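Putative hydrolase (Chromobacterium violaceum, PDB 3MCW) is a putative isochorismatase-family hydrolase of unestablished substrate, probably cleaving its substrate with water as its relatives do. Local coordinates at residues P54-R59 and E105-A110; L14-D19 and E128-M133; L45-A50 and A189-I194. All coordinates share one frame; numbering follows the deposited sequence.

Contact 1. Residues P54-R59 and E105-A110. With EDO (1,2-ethanediol), chain L.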
# COMPACT_ATOMS: atom_id res chain seq x y z
N PRO A 54 -21.68 7.34 -11.08
CA PRO A 54 -20.40 7.96 -11.27
C PRO A 54 -19.29 6.94 -11.60
O PRO A 54 -19.25 5.87 -10.99
CB PRO A 54 -20.13 8.64 -9.91
CG PRO A 54 -21.34 8.62 -9.16
CD PRO A 54 -22.21 7.57 -9.73
N LEU A 55 -18.38 7.31 -12.49
CA LEU A 55 -17.31 6.40 -12.87
C LEU A 55 -16.09 7.18 -13.29
O LEU A 55 -16.18 8.27 -13.87
CB LEU A 55 -17.74 5.31 -13.83
CG LEU A 55 -18.05 5.79 -15.20
CD1 LEU A 55 -16.85 5.61 -15.97
CD2 LEU A 55 -19.18 4.95 -15.81
N ILE A 56 -14.93 6.63 -12.97
CA ILE A 56 -13.63 7.23 -13.35
C ILE A 56 -12.73 6.09 -13.84
O ILE A 56 -12.54 5.08 -13.13
CB ILE A 56 -12.96 7.96 -12.17
CG1 ILE A 56 -13.81 9.16 -11.72
CG2 ILE A 56 -11.55 8.37 -12.52
CD1 ILE A 56 -13.30 9.82 -10.44
N HIS A 57 -12.14 6.29 -15.01
CA HIS A 57 -11.08 5.43 -15.52
C HIS A 57 -9.74 6.01 -15.09
O HIS A 57 -9.47 7.18 -15.33
CB HIS A 57 -11.13 5.37 -17.04
CG HIS A 57 -12.41 4.97 -17.64
ND1 HIS A 57 -12.72 3.65 -17.89
CD2 HIS A 57 -13.47 5.73 -18.04
CE1 HIS A 57 -13.92 3.64 -18.45
NE2 HIS A 57 -14.41 4.87 -18.54
N ILE A 58 -8.88 5.19 -14.48
CA ILE A 58 -7.52 5.55 -14.18
C ILE A 58 -6.61 4.92 -15.22
O ILE A 58 -6.70 3.72 -15.51
CB ILE A 58 -7.12 5.07 -12.76
CG1 ILE A 58 -8.01 5.68 -11.68
CG2 ILE A 58 -5.62 5.34 -12.50
CD1 ILE A 58 -8.04 7.21 -11.62
N ARG A 59 -5.73 5.74 -15.78
CA ARG A 59 -4.82 5.36 -16.82
C ARG A 59 -3.38 5.55 -16.33
O ARG A 59 -3.09 6.58 -15.74
CB ARG A 59 -5.01 6.29 -18.07
CG ARG A 59 -4.40 5.79 -19.33
CD ARG A 59 -4.59 6.78 -20.45
NE ARG A 59 -3.79 7.97 -20.28
CZ ARG A 59 -3.96 9.10 -20.97
NH1 ARG A 59 -4.99 9.23 -21.79
NH2 ARG A 59 -3.13 10.10 -20.78
N GLU A 105 -8.48 12.81 -5.12
CA GLU A 105 -9.11 12.98 -3.82
C GLU A 105 -10.01 14.22 -3.77
O GLU A 105 -11.16 14.16 -3.31
CB GLU A 105 -8.09 13.04 -2.68
CG GLU A 105 -8.75 13.15 -1.33
CD GLU A 105 -7.79 13.30 -0.15
OE1 GLU A 105 -6.57 13.37 -0.36
OE2 GLU A 105 -8.30 13.34 0.98
N ALA A 106 -9.48 15.34 -4.27
CA ALA A 106 -10.28 16.57 -4.24
C ALA A 106 -11.55 16.45 -5.09
O ALA A 106 -12.60 16.97 -4.72
CB ALA A 106 -9.42 17.76 -4.66
N LEU A 107 -11.45 15.80 -6.24
CA LEU A 107 -12.61 15.60 -7.10
C LEU A 107 -13.67 14.77 -6.39
O LEU A 107 -14.87 15.08 -6.41
CB LEU A 107 -12.16 14.94 -8.42
CG LEU A 107 -13.30 14.61 -9.36
CD1 LEU A 107 -13.94 15.88 -9.89
CD2 LEU A 107 -12.82 13.68 -10.49
N LEU A 108 -13.25 13.66 -5.76
CA LEU A 108 -14.19 12.81 -5.05
C LEU A 108 -14.90 13.58 -3.93
O LEU A 108 -16.12 13.52 -3.80
CB LEU A 108 -13.46 11.58 -4.49
CG LEU A 108 -12.85 10.61 -5.51
CD1 LEU A 108 -12.05 9.52 -4.80
CD2 LEU A 108 -13.93 9.97 -6.37
N ARG A 109 -14.11 14.30 -3.13
CA ARG A 109 -14.70 14.99 -1.99
C ARG A 109 -15.62 16.14 -2.43
O ARG A 109 -16.66 16.35 -1.83
CB ARG A 109 -13.63 15.52 -1.05
CG ARG A 109 -12.78 14.40 -0.40
CD ARG A 109 -11.95 14.96 0.72
NE ARG A 109 -11.05 13.97 1.32
CZ ARG A 109 -11.43 13.01 2.11
NH1 ARG A 109 -12.69 12.88 2.50
NH2 ARG A 109 -10.50 12.15 2.52
N ALA A 110 -15.27 16.84 -3.51
CA ALA A 110 -16.10 17.97 -3.99
C ALA A 110 -17.48 17.49 -4.41
O ALA A 110 -18.47 18.23 -4.33
CB ALA A 110 -15.42 18.68 -5.12
C1 EDO L . -17.42 11.16 -12.36
O1 EDO L . -16.31 10.77 -13.13
C2 EDO L . -18.59 11.22 -13.30
O2 EDO L . -19.01 9.89 -13.64

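Contact 2. Residues L14-D19 and E128-M133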
# COMPACT_ATOMS: atom_id res chain seq x y z
N LEU A 14 -19.12 5.03 -6.74
CA LEU A 14 -18.32 5.40 -7.90
C LEU A 14 -17.43 4.23 -8.31
O LEU A 14 -16.68 3.69 -7.49
CB LEU A 14 -17.48 6.66 -7.58
CG LEU A 14 -16.62 7.18 -8.75
CD1 LEU A 14 -16.51 8.69 -8.73
CD2 LEU A 14 -15.22 6.55 -8.78
N LEU A 15 -17.49 3.87 -9.58
CA LEU A 15 -16.65 2.79 -10.15
C LEU A 15 -15.34 3.35 -10.59
O LEU A 15 -15.29 4.28 -11.42
CB LEU A 15 -17.37 2.16 -11.35
CG LEU A 15 -16.65 0.97 -11.99
CD1 LEU A 15 -16.55 -0.23 -11.05
CD2 LEU A 15 -17.40 0.57 -13.27
N LEU A 16 -14.25 2.82 -10.03
CA LEU A 16 -12.89 3.24 -10.29
C LEU A 16 -12.14 2.09 -10.93
O LEU A 16 -11.85 1.08 -10.26
CB LEU A 16 -12.22 3.65 -8.96
CG LEU A 16 -10.88 4.34 -9.07
CD1 LEU A 16 -11.04 5.73 -9.65
CD2 LEU A 16 -10.22 4.42 -7.69
N LEU A 17 -11.89 2.18 -12.23
CA LEU A 17 -11.23 1.12 -13.02
C LEU A 17 -9.77 1.48 -13.22
O LEU A 17 -9.48 2.50 -13.83
CB LEU A 17 -11.93 0.94 -14.36
CG LEU A 17 -13.35 0.40 -14.31
CD1 LEU A 17 -13.94 0.30 -15.73
CD2 LEU A 17 -13.41 -0.93 -13.59
N ILE A 18 -8.87 0.63 -12.74
CA ILE A 18 -7.45 0.95 -12.67
C ILE A 18 -6.61 0.25 -13.73
O ILE A 18 -6.46 -0.98 -13.72
CB ILE A 18 -6.94 0.70 -11.25
CG1 ILE A 18 -7.68 1.63 -10.26
CG2 ILE A 18 -5.38 0.81 -11.21
CD1 ILE A 18 -7.35 1.29 -8.81
N ASP A 19 -6.07 1.05 -14.63
CA ASP A 19 -4.96 0.68 -15.47
C ASP A 19 -5.21 -0.53 -16.40
O ASP A 19 -4.30 -1.28 -16.71
CB ASP A 19 -3.68 0.44 -14.65
CG ASP A 19 -3.18 1.64 -13.91
OD1 ASP A 19 -3.71 2.75 -14.06
OD2 ASP A 19 -2.21 1.46 -13.11
N GLU A 128 -3.57 -2.32 -5.17
CA GLU A 128 -3.29 -2.29 -3.74
C GLU A 128 -2.80 -0.91 -3.29
O GLU A 128 -3.25 -0.45 -2.23
CB GLU A 128 -2.28 -3.37 -3.39
CG GLU A 128 -1.91 -3.39 -1.92
CD GLU A 128 -1.35 -4.70 -1.42
OE1 GLU A 128 -1.21 -5.67 -2.20
OE2 GLU A 128 -1.06 -4.69 -0.22
N ALA A 129 -1.93 -0.27 -4.03
CA ALA A 129 -1.44 1.06 -3.62
C ALA A 129 -2.59 2.05 -3.51
O ALA A 129 -2.70 2.84 -2.56
CB ALA A 129 -0.40 1.58 -4.61
N THR A 130 -3.49 2.00 -4.49
CA THR A 130 -4.63 2.88 -4.53
C THR A 130 -5.61 2.60 -3.41
O THR A 130 -6.12 3.52 -2.77
CB THR A 130 -5.30 2.82 -5.92
OG1 THR A 130 -4.39 3.23 -6.94
CG2 THR A 130 -6.51 3.70 -5.99
N VAL A 131 -5.92 1.32 -3.19
CA VAL A 131 -6.87 0.95 -2.16
C VAL A 131 -6.35 1.24 -0.76
O VAL A 131 -7.10 1.71 0.09
CB VAL A 131 -7.32 -0.53 -2.30
CG1 VAL A 131 -8.18 -0.96 -1.14
CG2 VAL A 131 -8.05 -0.73 -3.62
N ARG A 132 -5.07 0.97 -0.49
CA ARG A 132 -4.53 1.26 0.84
C ARG A 132 -4.68 2.76 1.12
O ARG A 132 -5.10 3.13 2.22
CB ARG A 132 -3.09 0.82 1.01
CG ARG A 132 -2.90 -0.68 1.14
CD ARG A 132 -1.46 -1.03 1.47
NE ARG A 132 -1.17 -2.46 1.56
CZ ARG A 132 -0.59 -3.05 2.60
NH1 ARG A 132 -0.33 -2.43 3.72
NH2 ARG A 132 -0.19 -4.31 2.46
N MSE A 133 -4.32 3.59 0.16
CA MSE A 133 -4.49 5.05 0.36
C MSE A 133 -5.94 5.43 0.49
O MSE A 133 -6.30 6.22 1.37
CB MSE A 133 -3.83 5.88 -0.72
CG MSE A 133 -2.39 5.97 -0.56
SE MSE A 133 -1.54 7.34 -1.68
CE MSE A 133 -2.49 8.93 -1.07

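Contact 3. Residues L45-A50 and A189-I194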
# COMPACT_ATOMS: atom_id res chain seq x y z
N LEU A 45 -18.84 -2.00 -15.66
CA LEU A 45 -18.83 -0.75 -16.44
C LEU A 45 -20.17 -0.57 -17.15
O LEU A 45 -20.74 0.52 -17.15
CB LEU A 45 -17.67 -0.79 -17.43
CG LEU A 45 -17.47 0.41 -18.35
CD1 LEU A 45 -17.40 1.70 -17.55
CD2 LEU A 45 -16.27 0.18 -19.25
N GLN A 46 -20.69 -1.64 -17.75
CA GLN A 46 -21.98 -1.56 -18.43
C GLN A 46 -23.11 -1.22 -17.47
O GLN A 46 -23.99 -0.42 -17.79
CB GLN A 46 -22.32 -2.85 -19.17
CG GLN A 46 -23.56 -2.68 -20.08
CD GLN A 46 -24.01 -3.94 -20.72
OE1 GLN A 46 -24.10 -4.04 -21.95
NE2 GLN A 46 -24.34 -4.92 -19.92
N ALA A 47 -23.11 -1.83 -16.28
CA ALA A 47 -24.11 -1.54 -15.29
C ALA A 47 -24.03 -0.09 -14.82
O ALA A 47 -25.08 0.57 -14.66
CB ALA A 47 -24.01 -2.49 -14.13
N TRP A 48 -22.82 0.41 -14.59
CA TRP A 48 -22.64 1.80 -14.17
C TRP A 48 -23.16 2.74 -15.24
O TRP A 48 -23.82 3.74 -14.92
CB TRP A 48 -21.18 2.08 -13.78
CG TRP A 48 -20.97 2.20 -12.30
CD1 TRP A 48 -20.80 3.39 -11.65
CD2 TRP A 48 -20.94 1.18 -11.30
NE1 TRP A 48 -20.70 3.16 -10.30
CE2 TRP A 48 -20.79 1.82 -10.06
CE3 TRP A 48 -20.99 -0.23 -11.32
CZ2 TRP A 48 -20.67 1.12 -8.86
CZ3 TRP A 48 -20.92 -0.93 -10.13
CH2 TRP A 48 -20.74 -0.24 -8.90
N ARG A 49 -22.81 2.49 -16.48
CA ARG A 49 -23.27 3.32 -17.59
C ARG A 49 -24.80 3.27 -17.71
O ARG A 49 -25.44 4.31 -17.86
CB ARG A 49 -22.63 2.86 -18.90
CG ARG A 49 -21.17 3.23 -19.02
CD ARG A 49 -20.56 2.55 -20.22
NE ARG A 49 -19.20 3.04 -20.45
CZ ARG A 49 -18.29 2.47 -21.21
NH1 ARG A 49 -18.50 1.32 -21.81
NH2 ARG A 49 -17.13 3.08 -21.38
N ALA A 50 -25.37 2.08 -17.65
CA ALA A 50 -26.81 1.91 -17.81
C ALA A 50 -27.57 2.64 -16.71
O ALA A 50 -28.64 3.17 -16.97
CB ALA A 50 -27.15 0.42 -17.85
N ALA A 189 -25.85 -6.97 -7.57
CA ALA A 189 -27.08 -7.17 -6.81
C ALA A 189 -27.35 -5.98 -5.90
O ALA A 189 -28.48 -5.50 -5.78
CB ALA A 189 -27.00 -8.46 -6.01
N ALA A 190 -26.30 -5.46 -5.26
CA ALA A 190 -26.45 -4.33 -4.34
C ALA A 190 -26.92 -3.06 -5.07
O ALA A 190 -27.69 -2.27 -4.49
CB ALA A 190 -25.14 -4.06 -3.60
N LEU A 191 -26.50 -2.87 -6.31
CA LEU A 191 -26.98 -1.72 -7.08
C LEU A 191 -28.51 -1.72 -7.20
O LEU A 191 -29.13 -0.68 -7.13
CB LEU A 191 -26.39 -1.70 -8.47
CG LEU A 191 -24.90 -1.44 -8.61
CD1 LEU A 191 -24.48 -1.46 -10.06
CD2 LEU A 191 -24.51 -0.11 -7.94
N GLY A 192 -29.08 -2.90 -7.40
CA GLY A 192 -30.52 -3.05 -7.52
C GLY A 192 -31.31 -2.73 -6.27
O GLY A 192 -32.52 -2.58 -6.36
N ASN A 193 -30.64 -2.67 -5.12
CA ASN A 193 -31.28 -2.37 -3.83
C ASN A 193 -31.20 -0.91 -3.42
O ASN A 193 -31.84 -0.51 -2.45
CB ASN A 193 -30.72 -3.26 -2.72
CG ASN A 193 -30.97 -4.73 -2.95
OD1 ASN A 193 -30.13 -5.57 -2.61
ND2 ASN A 193 -32.10 -5.05 -3.55
N ILE A 194 -30.48 -0.09 -4.18
CA ILE A 194 -30.32 1.31 -3.82
C ILE A 194 -31.67 2.02 -3.82
O ILE A 194 -31.99 2.74 -2.88
CB ILE A 194 -29.34 2.01 -4.75
CG1 ILE A 194 -27.93 1.48 -4.46
CG2 ILE A 194 -29.41 3.55 -4.57
CD1 ILE A 194 -26.90 2.00 -5.40

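Contact 1. Residues P54-R59 and E105-A110
In the three-layer alpha/beta/alpha fold of the isochorismatase family, helix 104-111 lies against the central parallel sheet, and here Ile-56 of strand 55-60 meets Leu-107 and Leu-108 of that helix. The junction rests on one methyl: Ile-56 CD1 is 3.9 Å from Leu-107 CD2 and 4.1 Å from Leu-108 CD2. Ile-56 and Leu-107 meet end to end, whereas the Leu-108 side chain passes Ile-56 at a slant. The extended outer arm of Ile-56 (chi2 172°) carries CD1 away from the strand and brings it to the CD2 methyls of both leucines. Leu-14 of the next strand touches both Ile-56 and Leu-108, and Ile-91 touches Ile-56 from the strand on its other flank.

Beside this apolar patch an ethanediol molecule, probably from the crystallisation liquor, sits on the strand backbone. Leu-55 N donates to its O2 at 2.9 Å in a nearly straight bond (165°). The diol O1 in turn donates to Leu-55 O at 2.6 Å, and also lies 3.3 Å from Ile-56 CG1. Thr-89 OG1 gives the diol a further partner.

One turn apart on the helix, Arg-109 holds Glu-105 side-on. NE and NH2 both reach Glu-105 OE2 (2.8 Å from NE), which lies in the guanidinium plane, while the carboxylate receives them on its anti side. Arg-109 NH2 also bonds Leu-137 O. Between 54-59 and 105-110 the contact is nondirectional methyl packing, which sets the spacing of helix and sheet without a polar bond between them; the polar groups named find partners within the helix, on the diol or in other parts of the chain.

Contact 2. Residues L14-D19 and E128-M133
The apolar part of this contact converges on Thr-130 of helix 123-136, whose methyl meets two side chains of strand 14-18. Ile-18 CD1, in the conformer described, stands 3.8 Å from Thr-130 CG2, and Leu-16 CD2 lies 4.1 Å from the same methyl. Both pairs reach toward each other tip to tip. The threonine side chain is turned with CG2 anti to its own backbone N and OG1 beside that N (chi1 -61°), which brings the methyl to both Ile-18 and Leu-16, with OG1 next to it on the strand side.

The Thr-130 hydroxyl, although it too faces the strand, is hydrogen-bonded to Ser-126 O one turn back and to Ala-98 N, so this buried oxygen is satisfied beside Ile-18 CD1, 4.0 Å from OG1.

Strand 14-18 is central in the parallel sheet of the isochorismatase fold, and the chain leaves it at Asp-19. That residue forms a salt bridge with Lys-93, a pair consistent with the Asp and Lys of the Asp-Lys-Cys triad of isochorismatase-family hydrolases; Ser-126, weakly bonded to Asp-19 OD2, appears to stand where relatives have the cysteine.

Ionic contacts occupy another side of the helix. Arg-132 approaches Glu-128 side-on, with NE at 2.9 Å and NH2 at 2.8 Å from Glu-128 OE2. The oxygen lies in the guanidinium plane; NE meets the anti lone pair of OE2, while NH2 comes almost along its C-O axis. Ser-170 OG bonds the other carboxylate oxygen. Across the dimer interface, Arg-132 NH2 bonds Ser-124 O of the second subunit.

Contact 3. Residues L45-A50 and A189-I194
Leu-191 spreads its two methyls over one face of the six-membered ring of Trp-48. This is a helix-to-helix contact within one of the two helical layers of the alpha/beta/alpha isochorismatase fold, joining helix 37-51 to the last helix, 184-191, near the carboxyl terminus. The CH-pi part is made by Leu-191 CD2, 4.3 Å from the ring centroid and 26° off the ring normal, so it lies over the face, off-centre toward the CZ2-CH2 edge. The other methyl, CD1, sits above the rim of the same face, 3.6 Å from Trp-48 CZ3 and 3.9 Å from CE3. The two side chains cross at about a right angle. CD1 is also 4.2 Å from Ala-47 CB; Ala-47, next to Trp-48 in the helix, adds a second apolar patch.

The indole is swung out from the usual staggered positions, with chi1 at -106°, and its NE1 is bound to Pro-13 O. That bond ties the five-membered side of the ring to the chain just before strand 14-18 while the six-membered side extends toward Leu-191. Leu-53 and Ile-187 also touch the indole, and Phe-8 packs on Leu-191. A bound ethanediol, probably from the crystallisation liquor, lies about 5 Å from the Leu-191 side chain.

A type I beta turn runs from Leu-191 to Ile-194. On the other side of helix 37-51, Arg-49 forms a salt bridge with Glu-88, and one face of its guanidinium is covered by Leu-45 CG, 3.6 Å above the plane and over its centre.

How the contacts relate
Contacts 1 and 2 sit on one face of the parallel sheet, on the neighbouring strands 55-60 and 14-18, where helices 104-111 and 123-136 cover them; the strands are probably hydrogen-bonded, Ile-56 N to Leu-15 O and Ile-58 N to Leu-17 O, both 2.8 Å. Contact 2 is the most central, about 5 Å from the chain centre, and its helix also reaches the second subunit. Contact 3 lies farthest out, about 16 Å from that centre, between two helices over the opposite face, yet like the others it is buried: peripheral, not surface. Trp-48 and Leu-45 link it to both strands. Aliphatic methyls serve the strand-helix pairs, whereas the helix-helix pair adds an indole face.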